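Local coordinates for protein streptomycin 3''-adenylyltransferase (Enterococcus faecalis, PDB 6SXJ) that transfers an adenylyl group from ATP to the 9-hydroxyl of spectinomycin, giving resistance to this antibiotic but not to streptomycin, at residues A[21-24]-A[25-29]; A[148-151]-A[152-156]; A[234-238]-A[239-243]. All coordinates share one frame; numbering follows the deposited sequence.

Interaction 1: A[21-24]-A[25-29]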
ATOM      1  N   LYS A  21      20.769  -2.860  11.374  1.00 55.63           N
ATOM      2  CA  LYS A  21      21.649  -2.120  12.270  1.00 65.03           C
ATOM      3  C   LYS A  21      20.884  -1.574  13.471  1.00 67.60           C
ATOM      4  O   LYS A  21      21.395  -1.586  14.596  1.00 75.72           O
ATOM      5  CB  LYS A  21      22.334  -0.984  11.509  1.00 65.44           C
ATOM      6  CG  LYS A  21      23.219  -0.103  12.385  1.00 75.02           C
ATOM      7  CD  LYS A  21      23.907   0.989  11.574  1.00 81.26           C
ATOM      8  CE  LYS A  21      25.068   1.613  12.345  1.00 91.09           C
ATOM      9  NZ  LYS A  21      24.784   1.729  13.808  1.00 93.06           N
ATOM     10  N   HIS A  22      19.658  -1.099  13.259  1.00 67.19           N
ATOM     11  CA  HIS A  22      18.941  -0.342  14.281  1.00 59.52           C
ATOM     12  C   HIS A  22      17.914  -1.163  15.044  1.00 67.02           C
ATOM     13  O   HIS A  22      17.718  -0.936  16.242  1.00 70.06           O
ATOM     14  CB  HIS A  22      18.250   0.862  13.643  1.00 62.80           C
ATOM     15  CG  HIS A  22      19.202   1.871  13.084  1.00 69.10           C
ATOM     16  ND1 HIS A  22      19.822   2.822  13.865  1.00 74.34           N
ATOM     17  CD2 HIS A  22      19.649   2.072  11.822  1.00 75.59           C
ATOM     18  CE1 HIS A  22      20.606   3.568  13.108  1.00 72.75           C
ATOM     19  NE2 HIS A  22      20.516   3.137  11.863  1.00 70.15           N
ATOM     20  N   LEU A  23      17.240  -2.107  14.391  1.00 61.64           N
ATOM     21  CA  LEU A  23      16.323  -2.971  15.118  1.00 62.41           C
ATOM     22  C   LEU A  23      17.039  -4.132  15.793  1.00 62.92           C
ATOM     23  O   LEU A  23      16.454  -4.782  16.669  1.00 56.85           O
ATOM     24  CB  LEU A  23      15.243  -3.495  14.176  1.00 62.80           C
ATOM     25  CG  LEU A  23      14.413  -2.417  13.481  1.00 52.20           C
ATOM     26  CD1 LEU A  23      13.327  -3.072  12.635  1.00 46.78           C
ATOM     27  CD2 LEU A  23      13.800  -1.453  14.491  1.00 59.73           C
ATOM     28  N   LYS A  24      18.283  -4.407  15.393  1.00 70.33           N
ATOM     29  CA  LYS A  24      19.159  -5.414  16.012  1.00 64.85           C
ATOM     30  C   LYS A  24      18.360  -6.709  16.191  1.00 60.19           C
ATOM     31  O   LYS A  24      17.766  -7.190  15.223  1.00 62.90           O
ATOM     32  CB  LYS A  24      19.756  -4.825  17.283  1.00 66.90           C
ATOM     33  CG  LYS A  24      20.677  -3.632  17.051  1.00 71.43           C
ATOM     34  CD  LYS A  24      20.597  -2.631  18.205  1.00 75.01           C
ATOM     35  CE  LYS A  24      21.196  -1.275  17.830  1.00 76.33           C
ATOM     36  NZ  LYS A  24      20.396  -0.120  18.340  1.00 87.20           N
ATOM     37  N   ASN A  25      18.320  -7.293  17.390  1.00 62.95           N
ATOM     38  CA  ASN A  25      17.691  -8.596  17.580  1.00 66.01           C
ATOM     39  C   ASN A  25      16.174  -8.528  17.696  1.00 66.53           C
ATOM     40  O   ASN A  25      15.534  -9.578  17.835  1.00 70.69           O
ATOM     41  CB  ASN A  25      18.257  -9.279  18.827  1.00 75.62           C
ATOM     42  CG  ASN A  25      19.637  -9.862  18.598  1.00 87.00           C
ATOM     43  OD1 ASN A  25      20.605  -9.454  19.237  1.00 91.44           O
ATOM     44  ND2 ASN A  25      19.735 -10.819  17.679  1.00 83.45           N
ATOM     45  N   ASN A  26      15.578  -7.338  17.652  1.00 64.67           N
ATOM     46  CA  ASN A  26      14.126  -7.240  17.617  1.00 64.65           C
ATOM     47  C   ASN A  26      13.551  -7.577  16.248  1.00 62.98           C
ATOM     48  O   ASN A  26      12.331  -7.745  16.135  1.00 61.45           O
ATOM     49  CB  ASN A  26      13.685  -5.832  18.024  1.00 69.61           C
ATOM     50  CG  ASN A  26      12.199  -5.748  18.322  1.00 62.06           C
ATOM     51  OD1 ASN A  26      11.565  -6.743  18.674  1.00 68.03           O
ATOM     52  ND2 ASN A  26      11.636  -4.555  18.175  1.00 58.56           N
ATOM     53  N   LEU A  27      14.393  -7.701  15.222  1.00 67.17           N
ATOM     54  CA  LEU A  27      13.941  -7.890  13.850  1.00 55.79           C
ATOM     55  C   LEU A  27      13.775  -9.376  13.567  1.00 58.73           C
ATOM     56  O   LEU A  27      14.750 -10.134  13.621  1.00 64.89           O
ATOM     57  CB  LEU A  27      14.932  -7.266  12.866  1.00 61.35           C
ATOM     58  CG  LEU A  27      14.685  -7.501  11.375  1.00 55.93           C
ATOM     59  CD1 LEU A  27      13.355  -6.844  10.978  1.00 56.29           C
ATOM     60  CD2 LEU A  27      15.834  -6.968  10.517  1.00 53.87           C
ATOM     61  N   ILE A  28      12.549  -9.787  13.252  1.00 59.75           N
ATOM     62  CA  ILE A  28      12.274 -11.180  12.918  1.00 56.63           C
ATOM     63  C   ILE A  28      12.430 -11.438  11.425  1.00 61.05           C
ATOM     64  O   ILE A  28      13.024 -12.437  11.009  1.00 53.61           O
ATOM     65  CB  ILE A  28      10.864 -11.572  13.403  1.00 61.19           C
ATOM     66  CG1 ILE A  28      10.762 -11.417  14.918  1.00 55.47           C
ATOM     67  CG2 ILE A  28      10.548 -13.001  12.991  1.00 61.13           C
ATOM     68  CD1 ILE A  28       9.411 -11.785  15.470  1.00 59.06           C
ATOM     69  N   GLY A  29      11.890 -10.562  10.587  1.00 52.29           N
ATOM     70  CA  GLY A  29      11.935 -10.794   9.160  1.00 43.53           C
ATOM     71  C   GLY A  29      11.718  -9.508   8.391  1.00 54.34           C
ATOM     72  O   GLY A  29      11.027  -8.599   8.856  1.00 47.37           O
TER
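Leu23 and Leu27 pack against each other across two overlapping beta turns that lead from helix 8-23 into strand 27-33 of the nucleotidyltransferase domain. The first turn, residues 23 to 26, has the backbone angles of type II': Lys24 leaves the helix with positive phi (47°), and Asn26 N returns to Leu23 O at 2.9 Å. The second, residues 24 to 27, is of type I and is closed by a weak bond from Leu27 N to Lys24 O, 3.4 Å long. Together they reverse the chain and bring the two leucines onto the same buried side.

Leu27 can be followed outward. Its CB lies 4.0 Å from Leu23 CB and 3.7 Å from Lys24 O, where the turn brings the backbones close. CG stands anti to the backbone N (chi1 174°), a little farther from the helix end. Beyond it CD1 swings back to within 4.1 Å of Leu23 CD1, and the two branched chains thus touch at both base and tip. Leucine suits both places, because Leu23 also packs on Val53 and Leu27 on Leu19 and Val51, apolar residues of the helix and of strand 47-53.

The polar residues fit the outer side of the bend. Lys24 is exposed, its chain bent at chi2 and chi4, and its NZ makes a weak bond to His22 O near the helix end. Asn26 ties the turn to the chain just after strand 47-53: OD1 accepts from the backbone N of both Ser54 and Glu55, two bonds that hold its amide in place. Farther on, Ile28 and Gly29 lie together opposite Val52, a classic beta bulge. At the turn itself, Asn26 CB sits only 3.3 Å from Leu23 O.

Interaction 2: A[148-151]-A[152-156]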
ATOM      1  N   TYR A 148      12.334 -17.281   9.006  1.00 60.02           N
ATOM      2  CA  TYR A 148      11.008 -17.850   8.796  1.00 57.19           C
ATOM      3  C   TYR A 148      10.337 -17.211   7.589  1.00 47.16           C
ATOM      4  O   TYR A 148      10.565 -16.040   7.276  1.00 55.94           O
ATOM      5  CB  TYR A 148      10.105 -17.675  10.039  1.00 58.94           C
ATOM      6  CG  TYR A 148      10.774 -18.056  11.344  1.00 65.12           C
ATOM      7  CD1 TYR A 148      10.556 -19.299  11.929  1.00 73.14           C
ATOM      8  CD2 TYR A 148      11.625 -17.173  11.989  1.00 69.00           C
ATOM      9  CE1 TYR A 148      11.174 -19.651  13.123  1.00 63.40           C
ATOM     10  CE2 TYR A 148      12.251 -17.519  13.177  1.00 71.89           C
ATOM     11  CZ  TYR A 148      12.022 -18.760  13.737  1.00 65.60           C
ATOM     12  OH  TYR A 148      12.632 -19.098  14.925  1.00 72.96           O
ATOM     13  N   ASP A 149       9.544 -18.014   6.884  1.00 50.03           N
ATOM     14  CA  ASP A 149       8.661 -17.486   5.855  1.00 54.16           C
ATOM     15  C   ASP A 149       7.541 -16.692   6.517  1.00 57.13           C
ATOM     16  O   ASP A 149       7.133 -16.973   7.648  1.00 52.81           O
ATOM     17  CB  ASP A 149       8.077 -18.620   5.007  1.00 55.99           C
ATOM     18  CG  ASP A 149       9.003 -19.050   3.895  1.00 58.09           C
ATOM     19  OD1 ASP A 149       9.738 -18.189   3.372  1.00 61.77           O
ATOM     20  OD2 ASP A 149       8.993 -20.246   3.537  1.00 54.91           O
ATOM     21  N   LEU A 150       7.044 -15.684   5.803  1.00 58.48           N
ATOM     22  CA  LEU A 150       6.032 -14.807   6.376  1.00 54.63           C
ATOM     23  C   LEU A 150       4.829 -15.606   6.865  1.00 55.65           C
ATOM     24  O   LEU A 150       4.323 -15.371   7.969  1.00 62.54           O
ATOM     25  CB  LEU A 150       5.607 -13.761   5.346  1.00 49.87           C
ATOM     26  CG  LEU A 150       4.561 -12.741   5.808  1.00 56.50           C
ATOM     27  CD1 LEU A 150       4.980 -12.067   7.099  1.00 46.12           C
ATOM     28  CD2 LEU A 150       4.338 -11.714   4.702  1.00 55.23           C
ATOM     29  N   GLU A 151       4.372 -16.572   6.063  1.00 56.06           N
ATOM     30  CA  GLU A 151       3.177 -17.335   6.415  1.00 57.55           C
ATOM     31  C   GLU A 151       3.327 -18.023   7.769  1.00 65.97           C
ATOM     32  O   GLU A 151       2.325 -18.324   8.432  1.00 55.20           O
ATOM     33  CB  GLU A 151       2.882 -18.366   5.323  1.00 66.35           C
ATOM     34  CG  GLU A 151       3.947 -19.447   5.177  1.00 60.01           C
ATOM     35  CD  GLU A 151       3.891 -20.146   3.827  1.00 74.00           C
ATOM     36  OE1 GLU A 151       2.943 -19.880   3.057  1.00 75.69           O
ATOM     37  OE2 GLU A 151       4.793 -20.961   3.531  1.00 77.39           O
ATOM     38  N   GLU A 152       4.564 -18.293   8.190  1.00 64.04           N
ATOM     39  CA  GLU A 152       4.787 -18.901   9.498  1.00 60.75           C
ATOM     40  C   GLU A 152       4.624 -17.911  10.642  1.00 57.14           C
ATOM     41  O   GLU A 152       4.517 -18.330  11.802  1.00 57.54           O
ATOM     42  CB  GLU A 152       6.191 -19.504   9.596  1.00 54.73           C
ATOM     43  CG  GLU A 152       6.580 -20.426   8.469  1.00 58.55           C
ATOM     44  CD  GLU A 152       7.935 -21.061   8.715  1.00 64.95           C
ATOM     45  OE1 GLU A 152       8.878 -20.774   7.948  1.00 61.76           O
ATOM     46  OE2 GLU A 152       8.057 -21.831   9.694  1.00 69.51           O
ATOM     47  N   LEU A 153       4.638 -16.616  10.351  1.00 57.11           N
ATOM     48  CA  LEU A 153       4.578 -15.592  11.377  1.00 59.30           C
ATOM     49  C   LEU A 153       3.213 -14.924  11.461  1.00 50.92           C
ATOM     50  O   LEU A 153       3.033 -14.031  12.290  1.00 62.07           O
ATOM     51  CB  LEU A 153       5.646 -14.528  11.118  1.00 62.93           C
ATOM     52  CG  LEU A 153       7.077 -14.973  10.838  1.00 58.31           C
ATOM     53  CD1 LEU A 153       7.822 -13.809  10.195  1.00 57.58           C
ATOM     54  CD2 LEU A 153       7.780 -15.428  12.098  1.00 62.31           C
ATOM     55  N   LEU A 154       2.255 -15.341  10.633  1.00 55.17           N
ATOM     56  CA  LEU A 154       0.943 -14.722  10.560  1.00 64.34           C
ATOM     57  C   LEU A 154      -0.146 -15.786  10.641  1.00 66.90           C
ATOM     58  O   LEU A 154      -0.044 -16.826   9.979  1.00 62.93           O
ATOM     59  CB  LEU A 154       0.778 -13.937   9.252  1.00 62.77           C
ATOM     60  CG  LEU A 154       1.459 -12.578   9.111  1.00 58.37           C
ATOM     61  CD1 LEU A 154       1.256 -12.087   7.680  1.00 51.88           C
ATOM     62  CD2 LEU A 154       0.922 -11.585  10.107  1.00 58.90           C
ATOM     63  N   PRO A 155      -1.200 -15.550  11.423  1.00 63.81           N
ATOM     64  CA  PRO A 155      -2.327 -16.492  11.435  1.00 61.36           C
ATOM     65  C   PRO A 155      -3.071 -16.477  10.110  1.00 64.27           C
ATOM     66  O   PRO A 155      -2.921 -15.571   9.287  1.00 67.69           O
ATOM     67  CB  PRO A 155      -3.215 -15.975  12.573  1.00 68.85           C
ATOM     68  CG  PRO A 155      -2.940 -14.487  12.612  1.00 65.09           C
ATOM     69  CD  PRO A 155      -1.475 -14.343  12.233  1.00 68.84           C
ATOM     70  N   ASP A 156      -3.889 -17.507   9.907  1.00 69.43           N
ATOM     71  CA  ASP A 156      -4.808 -17.498   8.779  1.00 73.83           C
ATOM     72  C   ASP A 156      -5.686 -16.259   8.874  1.00 77.41           C
ATOM     73  O   ASP A 156      -6.208 -15.938   9.946  1.00 75.62           O
ATOM     74  CB  ASP A 156      -5.655 -18.769   8.769  1.00 73.71           C
ATOM     75  CG  ASP A 156      -4.816 -20.027   8.605  1.00 86.17           C
ATOM     76  OD1 ASP A 156      -3.587 -19.907   8.379  1.00 80.09           O
ATOM     77  OD2 ASP A 156      -5.383 -21.136   8.701  1.00 89.09           O
TER
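Tyr148 meets Leu153, and Leu150 meets Leu154, around a single helix-like turn made of two overlapping beta turns in the loop between strand 142-144 and helix 159-173. Glu152 N reaches Asp149 O, and Leu153 N reaches Leu150 O at 2.7 Å; both donors stand above the carbonyl plane.

The two apolar pairs are set differently. Tyr148 and Leu153 run at about a right angle, with Leu153 CD2 3.8 Å from Tyr148 CB. Leu150 and Leu154 slant across each other and meet through their CD1 methyls, also 3.8 Å apart. Leu150 can do this because its CG lies anti to the backbone N (chi1 -179°). Leucines suit this inner side: Leu150 rests on Ala137 and Leu154 on Leu134 of helix 130-139, while Leu153 packs on Ile28 and Tyr31 of strand 27-33.

Glu152 lies on the outer side and reaches back to the start of the turn, CG set beside the backbone N (chi1 -51°). An extended chain beyond CG carries the carboxylate there, OE2 at the edge of the Tyr148 ring. Asp149 OD2 and Glu152 OE1 are 4.4 Å apart, a like-charge approach that probably costs some energy, though a weak, long ion pair of Asp149 with Arg143 may partly offset it. The bond from Asp149 N to Glu152 OE1, 3.0 Å long, also works against it, meeting the oxygen on its anti side, 34° out of the carboxylate plane.

Interaction 3: A[234-238]-A[239-243]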
ATOM      1  N   ILE A 234      -3.972  15.791 -16.208  1.00110.81           N
ATOM      2  CA  ILE A 234      -5.304  15.570 -16.748  1.00106.85           C
ATOM      3  C   ILE A 234      -6.300  16.663 -16.359  1.00105.47           C
ATOM      4  O   ILE A 234      -7.220  16.941 -17.135  1.00108.44           O
ATOM      5  CB  ILE A 234      -5.827  14.181 -16.324  1.00 96.22           C
ATOM      6  CG1 ILE A 234      -5.081  13.074 -17.077  1.00 96.89           C
ATOM      7  CG2 ILE A 234      -7.328  14.081 -16.552  1.00 96.69           C
ATOM      8  CD1 ILE A 234      -5.221  13.138 -18.591  1.00 97.44           C
ATOM      9  N   GLU A 235      -6.161  17.273 -15.184  1.00100.47           N
ATOM     10  CA  GLU A 235      -7.017  18.400 -14.830  1.00106.38           C
ATOM     11  C   GLU A 235      -8.485  17.987 -14.815  1.00106.26           C
ATOM     12  O   GLU A 235      -9.205  18.176 -15.801  1.00106.85           O
ATOM     13  CB  GLU A 235      -6.793  19.551 -15.813  1.00107.14           C
ATOM     14  CG  GLU A 235      -7.562  20.817 -15.491  1.00113.67           C
ATOM     15  CD  GLU A 235      -8.128  21.478 -16.734  1.00127.62           C
ATOM     16  OE1 GLU A 235      -7.449  22.356 -17.307  1.00130.29           O
ATOM     17  OE2 GLU A 235      -9.252  21.112 -17.141  1.00136.82           O
ATOM     18  N   TRP A 236      -8.939  17.436 -13.693  1.00 97.74           N
ATOM     19  CA  TRP A 236     -10.277  16.876 -13.587  1.00 94.14           C
ATOM     20  C   TRP A 236     -11.353  17.920 -13.315  1.00 94.42           C
ATOM     21  O   TRP A 236     -12.510  17.545 -13.090  1.00 91.19           O
ATOM     22  CB  TRP A 236     -10.323  15.836 -12.466  1.00 84.31           C
ATOM     23  CG  TRP A 236      -9.350  14.709 -12.589  1.00 86.34           C
ATOM     24  CD1 TRP A 236      -8.078  14.662 -12.093  1.00 81.84           C
ATOM     25  CD2 TRP A 236      -9.580  13.449 -13.224  1.00 78.19           C
ATOM     26  NE1 TRP A 236      -7.502  13.452 -12.387  1.00 75.57           N
ATOM     27  CE2 TRP A 236      -8.403  12.688 -13.083  1.00 79.00           C
ATOM     28  CE3 TRP A 236     -10.667  12.890 -13.903  1.00 79.02           C
ATOM     29  CZ2 TRP A 236      -8.282  11.401 -13.593  1.00 75.23           C
ATOM     30  CZ3 TRP A 236     -10.544  11.614 -14.410  1.00 73.85           C
ATOM     31  CH2 TRP A 236      -9.361  10.882 -14.254  1.00 76.37           C
ATOM     32  N   THR A 237     -11.013  19.210 -13.322  1.00100.90           N
ATOM     33  CA  THR A 237     -11.926  20.217 -12.795  1.00101.02           C
ATOM     34  C   THR A 237     -13.241  20.295 -13.561  1.00 99.22           C
ATOM     35  O   THR A 237     -14.190  20.902 -13.054  1.00 88.41           O
ATOM     36  CB  THR A 237     -11.246  21.588 -12.789  1.00 98.82           C
ATOM     37  OG1 THR A 237     -10.736  21.882 -14.095  1.00104.58           O
ATOM     38  CG2 THR A 237     -10.102  21.608 -11.782  1.00100.23           C
ATOM     39  N   ASN A 238     -13.333  19.695 -14.751  1.00 95.41           N
ATOM     40  CA  ASN A 238     -14.576  19.678 -15.509  1.00 95.40           C
ATOM     41  C   ASN A 238     -15.093  18.278 -15.812  1.00 93.25           C
ATOM     42  O   ASN A 238     -16.217  18.150 -16.312  1.00 91.17           O
ATOM     43  CB  ASN A 238     -14.412  20.442 -16.832  1.00102.14           C
ATOM     44  CG  ASN A 238     -14.550  21.940 -16.655  1.00109.02           C
ATOM     45  OD1 ASN A 238     -13.589  22.624 -16.303  1.00118.03           O
ATOM     46  ND2 ASN A 238     -15.750  22.457 -16.895  1.00109.36           N
ATOM     47  N   GLU A 239     -14.316  17.235 -15.535  1.00 90.64           N
ATOM     48  CA  GLU A 239     -14.822  15.877 -15.659  1.00 80.09           C
ATOM     49  C   GLU A 239     -15.811  15.588 -14.535  1.00 79.86           C
ATOM     50  O   GLU A 239     -15.688  16.106 -13.422  1.00 76.11           O
ATOM     51  CB  GLU A 239     -13.676  14.868 -15.616  1.00 75.97           C
ATOM     52  CG  GLU A 239     -12.669  15.016 -16.745  1.00 75.21           C
ATOM     53  CD  GLU A 239     -13.230  14.594 -18.087  1.00 76.51           C
ATOM     54  OE1 GLU A 239     -13.797  13.482 -18.173  1.00 81.45           O
ATOM     55  OE2 GLU A 239     -13.100  15.373 -19.055  1.00 79.82           O
ATOM     56  N   ASN A 240     -16.805  14.755 -14.841  1.00 73.52           N
ATOM     57  CA  ASN A 240     -17.835  14.381 -13.871  1.00 65.39           C
ATOM     58  C   ASN A 240     -17.403  13.112 -13.135  1.00 62.79           C
ATOM     59  O   ASN A 240     -17.909  12.008 -13.352  1.00 58.31           O
ATOM     60  CB  ASN A 240     -19.176  14.205 -14.571  1.00 63.12           C
ATOM     61  CG  ASN A 240     -19.809  15.527 -14.942  1.00 67.44           C
ATOM     62  OD1 ASN A 240     -19.684  16.514 -14.212  1.00 69.51           O
ATOM     63  ND2 ASN A 240     -20.485  15.558 -16.081  1.00 72.60           N
ATOM     64  N   VAL A 241     -16.428  13.298 -12.242  1.00 62.20           N
ATOM     65  CA  VAL A 241     -15.875  12.169 -11.503  1.00 61.72           C
ATOM     66  C   VAL A 241     -16.914  11.575 -10.564  1.00 60.76           C
ATOM     67  O   VAL A 241     -16.866  10.380 -10.245  1.00 55.01           O
ATOM     68  CB  VAL A 241     -14.617  12.613 -10.732  1.00 66.05           C
ATOM     69  CG1 VAL A 241     -14.085  11.470  -9.882  1.00 66.22           C
ATOM     70  CG2 VAL A 241     -13.547  13.119 -11.695  1.00 73.38           C
ATOM     71  N   ASN A 242     -17.843  12.400 -10.079  1.00 65.62           N
ATOM     72  CA  ASN A 242     -18.851  11.904  -9.151  1.00 59.12           C
ATOM     73  C   ASN A 242     -19.591  10.707  -9.736  1.00 57.20           C
ATOM     74  O   ASN A 242     -19.816   9.707  -9.043  1.00 57.57           O
ATOM     75  CB  ASN A 242     -19.823  13.032  -8.799  1.00 63.99           C
ATOM     76  CG  ASN A 242     -20.261  13.824 -10.014  1.00 63.98           C
ATOM     77  OD1 ASN A 242     -19.433  14.282 -10.805  1.00 57.99           O
ATOM     78  ND2 ASN A 242     -21.573  13.989 -10.170  1.00 60.03           N
ATOM     79  N   LEU A 243     -19.952  10.777 -11.018  1.00 53.21           N
ATOM     80  CA  LEU A 243     -20.771   9.726 -11.620  1.00 56.28           C
ATOM     81  C   LEU A 243     -20.042   8.392 -11.642  1.00 53.16           C
ATOM     82  O   LEU A 243     -20.619   7.346 -11.315  1.00 52.39           O
ATOM     83  CB  LEU A 243     -21.174  10.138 -13.036  1.00 57.20           C
ATOM     84  CG  LEU A 243     -21.797  11.530 -13.109  1.00 54.60           C
ATOM     85  CD1 LEU A 243     -22.125  11.925 -14.526  1.00 60.60           C
ATOM     86  CD2 LEU A 243     -23.044  11.574 -12.235  1.00 58.10           C
TER
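A type I beta turn followed by an inverse gamma turn makes the approach to helix 241-253 in the C-terminal domain, and the side chains of Trp236, Glu239 and Val241 meet along it. The beta turn spans Trp236 to Glu239 and is closed by a weak bond from Glu239 N to Trp236 O, 3.1 Å long. The gamma turn centres on Asn240, where Val241 N bonds weakly to Glu239 O.

Two bends in quick succession bring Val241 back to the indole. Its CG2 stands 3.6 Å from Trp236 CE3, the side chains crossing at about a right angle. Glu239 comes instead to the ring's edge: CB lies near the ring plane, 4.0 Å from Trp236 CE3. With chi1 at -62°, CG sits beside the backbone N and lies out of the ring plane, 4.1 Å from the same Trp236 CE3. The bend at chi2 (-71°) then turns the carboxylate away from that carbon, its plane 70° from the ring.

A broad tryptophan suits this place because it has neighbours on several sides. One face receives Ile234 CG2, which sits over the ring centre, 3.9 Å above the plane. The indole and Val241 also both pack on Glu181 and Ile185 of helix 181-196, so the turn is laid against that helix. Trp236 NE1, the polar atom of the ring, makes a weak hydrogen bond to Thr182 OG1.

Interactions 1 and 2 belong to one side of the molecule and interaction 3 to the other, its centre about 46 Å and 43 Å from those of interactions 1 and 2. The first two are partly buried and share strand 27-33: Ile28 CG2 touches Leu153 CD2 at 3.8 Å, so the start of that strand and the loop after strand 142-144 meet there directly. Interaction 3 is a surface contact in the connection from helix 216-229 to helix 241-253. Each is built on tight turns, but leucine pairs serve near the sheet, with an asparagine carboxamide hydrogen-bonded to backbone NH groups just past a neighbouring strand at 21-29 and a carboxylate reaching back to a backbone NH at 148-156, whereas an indole packs against a valine at 234-243.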